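E3 19 kDa protein (Human adenovirus E serotype 4, PDB 5IRO) probably binds MHC class I heavy chains through its lumenal domain, described here, and retains them in the endoplasmic reticulum, limiting antigen presentation at the cell surface. Local coordinates at residues 70-73 / 77-80; 40-45 / 51-56; 57-62 / 86-91. One frame throughout, in Å; residues are numbered along the deposited sequence.

Contact 1: residues 70-73 / 77-80; sequences SVPG and FLRT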
loop_
_atom_site.group_PDB
_atom_site.type_symbol
_atom_site.label_atom_id
_atom_site.label_comp_id
_atom_site.label_asym_id
_atom_site.label_seq_id
_atom_site.Cartn_x
_atom_site.Cartn_y
_atom_site.Cartn_z
ATOM N N SER D 70 10.911 -29.270 12.105
ATOM C CA SER D 70 12.047 -30.149 11.892
ATOM C C SER D 70 13.244 -29.536 12.596
ATOM O O SER D 70 13.671 -28.430 12.253
ATOM C CB SER D 70 12.331 -30.316 10.397
ATOM O OG SER D 70 11.167 -30.706 9.687
ATOM N N VAL D 71 13.780 -30.255 13.579
ATOM C CA VAL D 71 14.896 -29.751 14.374
ATOM C C VAL D 71 15.933 -30.825 14.695
ATOM O O VAL D 71 15.595 -31.892 15.202
ATOM C CB VAL D 71 14.406 -29.127 15.700
ATOM C CG1 VAL D 71 13.896 -27.719 15.472
ATOM C CG2 VAL D 71 13.331 -29.993 16.339
ATOM N N PRO D 72 17.212 -30.526 14.418
ATOM C CA PRO D 72 18.328 -31.435 14.699
ATOM C C PRO D 72 18.589 -31.596 16.194
ATOM O O PRO D 72 18.453 -30.636 16.954
ATOM C CB PRO D 72 19.515 -30.739 14.028
ATOM C CG PRO D 72 19.138 -29.294 14.018
ATOM C CD PRO D 72 17.664 -29.289 13.759
ATOM N N GLY D 73 18.950 -32.808 16.601
ATOM C CA GLY D 73 19.161 -33.128 18.002
ATOM C C GLY D 73 20.613 -33.018 18.426
ATOM O O GLY D 73 21.464 -32.580 17.652
ATOM N N PHE D 77 21.178 -35.755 14.689
ATOM C CA PHE D 77 20.100 -36.276 13.868
ATOM C C PHE D 77 18.865 -35.393 13.996
ATOM O O PHE D 77 18.529 -34.928 15.087
ATOM C CB PHE D 77 19.780 -37.719 14.260
ATOM C CG PHE D 77 20.925 -38.667 14.054
ATOM C CD1 PHE D 77 21.364 -38.973 12.776
ATOM C CD2 PHE D 77 21.563 -39.251 15.136
ATOM C CE1 PHE D 77 22.417 -39.848 12.581
ATOM C CE2 PHE D 77 22.618 -40.125 14.949
ATOM C CZ PHE D 77 23.044 -40.425 13.669
ATOM N N LEU D 78 18.201 -35.157 12.871
ATOM C CA LEU D 78 17.032 -34.292 12.853
ATOM C C LEU D 78 15.770 -35.059 13.216
ATOM O O LEU D 78 15.553 -36.174 12.747
ATOM C CB LEU D 78 16.870 -33.621 11.486
ATOM C CG LEU D 78 15.672 -32.673 11.372
ATOM C CD1 LEU D 78 16.107 -31.316 10.850
ATOM C CD2 LEU D 78 14.585 -33.265 10.489
ATOM N N ARG D 79 14.947 -34.457 14.066
ATOM C CA ARG D 79 13.661 -35.035 14.414
ATOM C C ARG D 79 12.558 -34.020 14.133
ATOM O O ARG D 79 12.684 -32.836 14.464
ATOM C CB ARG D 79 13.602 -35.490 15.875
ATOM C CG ARG D 79 12.230 -36.061 16.219
ATOM C CD ARG D 79 12.169 -36.809 17.536
ATOM N NE ARG D 79 10.824 -37.342 17.744
ATOM C CZ ARG D 79 9.928 -36.811 18.569
ATOM N NH1 ARG D 79 10.230 -35.726 19.266
ATOM N NH2 ARG D 79 8.728 -37.361 18.693
ATOM N N THR D 80 11.501 -34.490 13.480
ATOM C CA THR D 80 10.348 -33.663 13.159
ATOM C C THR D 80 9.270 -33.859 14.221
ATOM O O THR D 80 8.915 -34.991 14.549
ATOM C CB THR D 80 9.777 -34.025 11.774
ATOM O OG1 THR D 80 10.684 -33.597 10.752
ATOM C CG2 THR D 80 8.422 -33.369 11.556
#
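Val-71 and Arg-79 form the hydrogen-bonded pair at the centre of this antiparallel contact, and two backbone bonds link them. Val-71 N reaches Arg-79 O at 2.9 Å, and Arg-79 N returns to Val-71 O over the same length; both N-H groups point almost straight at their acceptors. Nearer the turn, Gly-73 N donates to Phe-77 O. Pro-72, which has no N-H to offer, stands opposite Leu-78 in a non-hydrogen-bonded pair, a position at which no N-H is directed at the partner strand.

A single side-chain hydrogen bond joins the hydroxyls Ser-70 OG and Thr-80 OG1, 3.1 Å apart; either could be the donor.

Apolar packing shares that face. With CG trans to its own N (chi1 -179°), Leu-78 spreads its two methyls along the facing strand, on the face of Ser-70 and Pro-72: CD2 lies 3.7 Å from Ser-70 CB, while CD1 meets Pro-72 CD at 3.9 Å. On the other face Val-71 CG2 rests 3.5 Å from Arg-79 O, and the extended Arg-79 chain leads its guanidinium away.

Within the turn, Asp-75 OD1 accepts a hydrogen bond from Phe-77 N. This is the turn end of a beta hairpin, strands 66-72 and 78-84, at the surface of the domain.

Contact 2: residues 40-45 / 51-56; sequences QSVAIQ and RNNTLA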
loop_
_atom_site.group_PDB
_atom_site.type_symbol
_atom_site.label_atom_id
_atom_site.label_comp_id
_atom_site.label_asym_id
_atom_site.label_seq_id
_atom_site.Cartn_x
_atom_site.Cartn_y
_atom_site.Cartn_z
ATOM N N GLN D 40 19.442 -22.154 12.182
ATOM C CA GLN D 40 19.185 -22.487 10.785
ATOM C C GLN D 40 18.710 -23.940 10.782
ATOM O O GLN D 40 18.839 -24.627 11.797
ATOM C CB GLN D 40 20.472 -22.294 9.962
ATOM C CG GLN D 40 20.504 -22.945 8.577
ATOM C CD GLN D 40 19.406 -22.441 7.656
ATOM O OE1 GLN D 40 18.340 -23.050 7.554
ATOM N NE2 GLN D 40 19.666 -21.332 6.973
ATOM N N SER D 41 18.138 -24.393 9.669
ATOM C CA SER D 41 17.708 -25.782 9.503
ATOM C C SER D 41 16.509 -26.158 10.378
ATOM O O SER D 41 15.917 -27.223 10.199
ATOM C CB SER D 41 18.871 -26.760 9.702
ATOM O OG SER D 41 19.912 -26.490 8.779
ATOM N N VAL D 42 16.141 -25.281 11.308
ATOM C CA VAL D 42 14.884 -25.444 12.025
ATOM C C VAL D 42 13.781 -25.130 11.025
ATOM O O VAL D 42 13.426 -23.973 10.796
ATOM C CB VAL D 42 14.802 -24.575 13.314
ATOM C CG1 VAL D 42 15.315 -23.173 13.056
ATOM C CG2 VAL D 42 13.381 -24.546 13.875
ATOM N N ALA D 43 13.252 -26.181 10.410
ATOM C CA ALA D 43 12.310 -26.008 9.314
ATOM C C ALA D 43 10.874 -26.011 9.805
ATOM O O ALA D 43 10.482 -26.871 10.586
ATOM C CB ALA D 43 12.515 -27.101 8.272
ATOM N N ILE D 44 10.088 -25.041 9.354
ATOM C CA ILE D 44 8.689 -24.975 9.751
ATOM C C ILE D 44 7.798 -25.341 8.569
ATOM O O ILE D 44 7.992 -24.863 7.451
ATOM C CB ILE D 44 8.300 -23.601 10.364
ATOM C CG1 ILE D 44 6.868 -23.637 10.907
ATOM C CG2 ILE D 44 8.477 -22.472 9.361
ATOM C CD1 ILE D 44 6.663 -24.644 12.012
ATOM N N GLN D 45 6.836 -26.222 8.820
ATOM C CA GLN D 45 5.904 -26.643 7.786
ATOM C C GLN D 45 4.484 -26.534 8.323
ATOM O O GLN D 45 4.228 -26.873 9.475
ATOM C CB GLN D 45 6.218 -28.079 7.365
ATOM C CG GLN D 45 5.115 -28.800 6.609
ATOM C CD GLN D 45 5.466 -29.033 5.156
ATOM O OE1 GLN D 45 6.641 -29.073 4.790
ATOM N NE2 GLN D 45 4.450 -29.198 4.318
ATOM N N ARG D 51 8.713 -23.217 5.015
ATOM C CA ARG D 51 9.342 -21.905 4.971
ATOM C C ARG D 51 10.241 -21.570 6.152
ATOM O O ARG D 51 9.898 -20.726 6.980
ATOM C CB ARG D 51 8.268 -20.821 4.838
ATOM C CG ARG D 51 8.123 -20.256 3.437
ATOM C CD ARG D 51 9.402 -19.571 2.997
ATOM N NE ARG D 51 9.899 -18.654 4.019
ATOM C CZ ARG D 51 10.994 -17.911 3.891
ATOM N NH1 ARG D 51 11.711 -17.970 2.778
ATOM N NH2 ARG D 51 11.370 -17.109 4.876
ATOM N N ASN D 52 11.390 -22.237 6.210
ATOM C CA ASN D 52 12.510 -21.797 7.036
ATOM C C ASN D 52 12.172 -21.593 8.511
ATOM O O ASN D 52 11.705 -22.510 9.189
ATOM C CB ASN D 52 13.136 -20.534 6.437
ATOM C CG ASN D 52 13.626 -20.746 5.012
ATOM O OD1 ASN D 52 12.831 -20.864 4.081
ATOM N ND2 ASN D 52 14.943 -20.787 4.838
ATOM N N ASN D 53 12.410 -20.375 8.990
ATOM C CA ASN D 53 12.214 -20.028 10.393
ATOM C C ASN D 53 10.835 -19.426 10.661
ATOM O O ASN D 53 10.253 -19.634 11.725
ATOM C CB ASN D 53 13.292 -19.040 10.848
ATOM C CG ASN D 53 14.683 -19.643 10.838
ATOM O OD1 ASN D 53 15.348 -19.676 9.803
ATOM N ND2 ASN D 53 15.139 -20.104 11.996
ATOM N N THR D 54 10.313 -18.685 9.688
ATOM C CA THR D 54 9.018 -18.031 9.838
ATOM C C THR D 54 8.148 -18.328 8.623
ATOM O O THR D 54 8.600 -18.223 7.482
ATOM C CB THR D 54 9.173 -16.504 10.006
ATOM O OG1 THR D 54 10.070 -16.228 11.089
ATOM C CG2 THR D 54 7.826 -15.854 10.292
ATOM N N LEU D 55 6.894 -18.692 8.872
ATOM C CA LEU D 55 5.991 -19.099 7.805
ATOM C C LEU D 55 4.767 -18.189 7.779
ATOM O O LEU D 55 4.312 -17.721 8.819
ATOM C CB LEU D 55 5.576 -20.562 8.011
ATOM C CG LEU D 55 5.060 -21.379 6.821
ATOM C CD1 LEU D 55 5.346 -22.860 7.024
ATOM C CD2 LEU D 55 3.574 -21.163 6.616
ATOM N N ALA D 56 4.248 -17.927 6.584
ATOM C CA ALA D 56 3.035 -17.129 6.442
ATOM C C ALA D 56 2.060 -17.775 5.466
ATOM O O ALA D 56 2.383 -17.979 4.296
ATOM C CB ALA D 56 3.376 -15.717 5.994
#
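Ile-44 meets Arg-51 and Asn-52 through its backbone, where the chain bends into strand 54-59. Arg-51 N donates to Ile-44 O at 3.0 Å and almost straight, 167° at the hydrogen. The return bond, from Ile-44 N to Asn-52 O, is weak, bent to 130°. Asn-52 O also receives a CA-H...O contact from Ala-43. Beyond this the segments do not pair: strands 43-45 and 54-56 run in roughly the same direction, 21° apart, with axes no closer than 7.2 Å.

Ile-44 and Leu-55 make the apolar contact between the strands. Ile-44 places CG2 between its own N and carbonyl carbon, and from there the methyl packs 3.7 Å from Leu-55 CB. The rest of the Ile-44 side chain turns away, toward Tyr-67 and Ile-33. Leu-55 reaches back with CD1, which lies 3.3 Å from Ile-44 O, beside the carbonyl that Arg-51 N grips. At the other end Val-42 crosses Asn-53 at about a right angle, its CG1 touching the amide at ND2; that nitrogen is held by Gly-36 O and Cys-39 O. Within 51-56, the Arg-51 guanidinium has Asn-52 OD1 above one face, toward its rim, and Thr-54 O in plane at its edge.

Outside the pair, strand 43-45 hydrogen-bonds to strand 66-72; Leu-55 pairs with Ile-33 of strand 29-34, and Asn-53 with Cys-35 just beyond it. The contact therefore joins strands that are outermost, within this chain, in two different sheets, while Arg-51, Thr-54 and Ala-56 also pack on the chain of another protein.

Contact 3: residues 57-62 / 86-91; sequences STWQPG and IFEHMC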
loop_
_atom_site.group_PDB
_atom_site.type_symbol
_atom_site.label_atom_id
_atom_site.label_comp_id
_atom_site.label_asym_id
_atom_site.label_seq_id
_atom_site.Cartn_x
_atom_site.Cartn_y
_atom_site.Cartn_z
ATOM N N SER D 57 0.867 -18.095 5.953
ATOM C CA SER D 57 -0.171 -18.670 5.106
ATOM C C SER D 57 -1.548 -18.123 5.459
ATOM O O SER D 57 -1.681 -16.984 5.904
ATOM C CB SER D 57 -0.174 -20.194 5.215
ATOM O OG SER D 57 -1.174 -20.755 4.383
ATOM N N THR D 58 -2.568 -18.948 5.253
ATOM C CA THR D 58 -3.936 -18.570 5.572
ATOM C C THR D 58 -4.699 -19.741 6.160
ATOM O O THR D 58 -4.358 -20.896 5.910
ATOM C CB THR D 58 -4.702 -18.106 4.325
ATOM O OG1 THR D 58 -3.773 -17.769 3.285
ATOM C CG2 THR D 58 -5.589 -16.915 4.652
ATOM N N TRP D 59 -5.729 -19.446 6.947
ATOM C CA TRP D 59 -6.608 -20.508 7.426
ATOM C C TRP D 59 -8.069 -20.276 7.045
ATOM O O TRP D 59 -8.610 -19.183 7.228
ATOM C CB TRP D 59 -6.470 -20.714 8.937
ATOM C CG TRP D 59 -7.214 -21.919 9.432
ATOM C CD1 TRP D 59 -6.747 -23.200 9.518
ATOM C CD2 TRP D 59 -8.556 -21.948 9.930
ATOM N NE1 TRP D 59 -7.723 -24.025 10.026
ATOM C CE2 TRP D 59 -8.842 -23.280 10.289
ATOM C CE3 TRP D 59 -9.546 -20.976 10.102
ATOM C CZ2 TRP D 59 -10.076 -23.662 10.812
ATOM C CZ3 TRP D 59 -10.768 -21.357 10.620
ATOM C CH2 TRP D 59 -11.024 -22.688 10.966
ATOM N N GLN D 60 -8.687 -21.323 6.504
ATOM C CA GLN D 60 -10.117 -21.351 6.213
ATOM C C GLN D 60 -10.643 -22.703 6.700
ATOM O O GLN D 60 -9.851 -23.622 6.913
ATOM C CB GLN D 60 -10.383 -21.164 4.711
ATOM C CG GLN D 60 -9.998 -22.350 3.830
ATOM C CD GLN D 60 -10.324 -22.125 2.359
ATOM O OE1 GLN D 60 -11.170 -21.298 2.019
ATOM N NE2 GLN D 60 -9.663 -22.874 1.482
ATOM N N PRO D 61 -11.969 -22.829 6.902
ATOM C CA PRO D 61 -12.564 -24.098 7.342
ATOM C C PRO D 61 -12.091 -25.293 6.519
ATOM O O PRO D 61 -12.300 -25.328 5.307
ATOM C CB PRO D 61 -14.060 -23.867 7.130
ATOM C CG PRO D 61 -14.234 -22.411 7.345
ATOM C CD PRO D 61 -12.981 -21.759 6.818
ATOM N N GLY D 62 -11.447 -26.250 7.180
ATOM C CA GLY D 62 -10.917 -27.421 6.507
ATOM C C GLY D 62 -9.400 -27.451 6.512
ATOM O O GLY D 62 -8.789 -28.520 6.469
ATOM N N ILE D 86 -4.774 -24.607 17.349
ATOM C CA ILE D 86 -6.038 -24.407 16.663
ATOM C C ILE D 86 -6.199 -23.009 16.062
ATOM O O ILE D 86 -6.199 -21.995 16.763
ATOM C CB ILE D 86 -7.231 -24.750 17.588
ATOM C CG1 ILE D 86 -8.546 -24.656 16.816
ATOM C CG2 ILE D 86 -7.224 -23.899 18.861
ATOM C CD1 ILE D 86 -8.772 -25.835 15.904
ATOM N N PHE D 87 -6.302 -22.972 14.738
ATOM C CA PHE D 87 -6.443 -21.726 14.003
ATOM C C PHE D 87 -7.916 -21.343 13.981
ATOM O O PHE D 87 -8.272 -20.192 13.735
ATOM C CB PHE D 87 -5.901 -21.869 12.578
ATOM C CG PHE D 87 -4.499 -22.416 12.509
ATOM C CD1 PHE D 87 -3.415 -21.566 12.383
ATOM C CD2 PHE D 87 -4.268 -23.778 12.563
ATOM C CE1 PHE D 87 -2.127 -22.062 12.323
ATOM C CE2 PHE D 87 -2.982 -24.279 12.501
ATOM C CZ PHE D 87 -1.911 -23.420 12.382
ATOM N N GLU D 88 -8.768 -22.326 14.257
ATOM C CA GLU D 88 -10.212 -22.128 14.320
ATOM C C GLU D 88 -10.602 -21.266 15.522
ATOM O O GLU D 88 -11.742 -20.813 15.631
ATOM C CB GLU D 88 -10.906 -23.493 14.399
ATOM C CG GLU D 88 -12.412 -23.496 14.196
ATOM C CD GLU D 88 -13.000 -24.897 14.252
ATOM O OE1 GLU D 88 -12.220 -25.872 14.291
ATOM O OE2 GLU D 88 -14.242 -25.022 14.258
ATOM N N HIS D 89 -9.644 -21.027 16.412
ATOM C CA HIS D 89 -9.904 -20.280 17.638
ATOM C C HIS D 89 -9.246 -18.905 17.614
ATOM O O HIS D 89 -9.372 -18.130 18.563
ATOM C CB HIS D 89 -9.419 -21.069 18.852
ATOM C CG HIS D 89 -10.506 -21.808 19.564
ATOM N ND1 HIS D 89 -11.559 -21.171 20.186
ATOM C CD2 HIS D 89 -10.709 -23.135 19.750
ATOM C CE1 HIS D 89 -12.360 -22.072 20.724
ATOM N NE2 HIS D 89 -11.866 -23.272 20.474
ATOM N N MET D 90 -8.549 -18.607 16.524
ATOM C CA MET D 90 -7.880 -17.322 16.373
ATOM C C MET D 90 -8.210 -16.676 15.032
ATOM O O MET D 90 -7.942 -15.494 14.822
ATOM C CB MET D 90 -6.365 -17.478 16.545
ATOM C CG MET D 90 -5.935 -17.843 17.961
ATOM S SD MET D 90 -5.364 -16.431 18.930
ATOM C CE MET D 90 -3.669 -16.293 18.366
ATOM N N CYS D 91 -8.791 -17.457 14.126
ATOM C CA CYS D 91 -9.251 -16.918 12.854
ATOM C C CYS D 91 -10.714 -16.493 12.936
ATOM O O CYS D 91 -11.183 -15.709 12.116
ATOM C CB CYS D 91 -9.050 -17.927 11.719
ATOM S SG CYS D 91 -7.396 -17.930 10.990
#
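Trp-59 lays one face of its indole over the backbone turn that carries Phe-87 and Glu-88. On the buried side, Phe-87 CB stands 3.5 Å from the centroid of the Trp-59 five-membered ring, only 16° off the normal, a CH-pi contact over the face. The Phe-87 ring itself runs on past the indole; the planes are 17° apart, but the centroids of the Phe-87 ring and the Trp-59 five-membered ring lie 5.3 Å from each other and the rings barely overlap. A chi1 of -172° swings the indole away from the backbone N, which sets Trp-59 CE3 3.5 Å from Cys-91 CB, and Cys-91 SG approaches obliquely in a Cys sulfur-aromatic contact. Cys-91 is disulfide-bonded to Cys-29, whose backbone pairs with Trp-59, so the indole packs beside a covalent link. Strand 54-59 of the three-stranded antiparallel sheet (20-24, 29-34, 54-59) here meets the loop before helix 91-94, with Phe-87 also packing on Leu-20 and Val-31. Phe-87 O accepts from both Met-90 N and Cys-91 N, which shapes the turn leading into that helix. The exposed Glu-88 is just as close at its root: CA and CB each lie 3.5 Å from Trp-59 CH2. Only its extended end leaves the packing, running to a carboxylate close to that of Glu-65, a proximity that could raise the pKa of either acid. Trp-59 NE1 hydrogen-bonds to Asp-63 O.

How the contacts relate
Read from the N terminus, the chain illustrates how closures in series and closures in nests build one small domain. Contact 2 comes first, closing the short loop 46-50 and setting strand 43-45 beside strand 54-59 of the other sheet. The latter strand runs straight on into contact 3, which opens at 57-62 and closes only at 86-91. Contact 1, the hairpin end 70-73 / 77-80, is nested inside that long loop; no two closures cross. Contacts 1 and 2 touch, sharing the sheet in which strands 43-45 and 66-72 are neighbours. Contact 3 lies across the chain's centre, opposite contacts 1 and 2, its centre about 27 Å from that of contact 1.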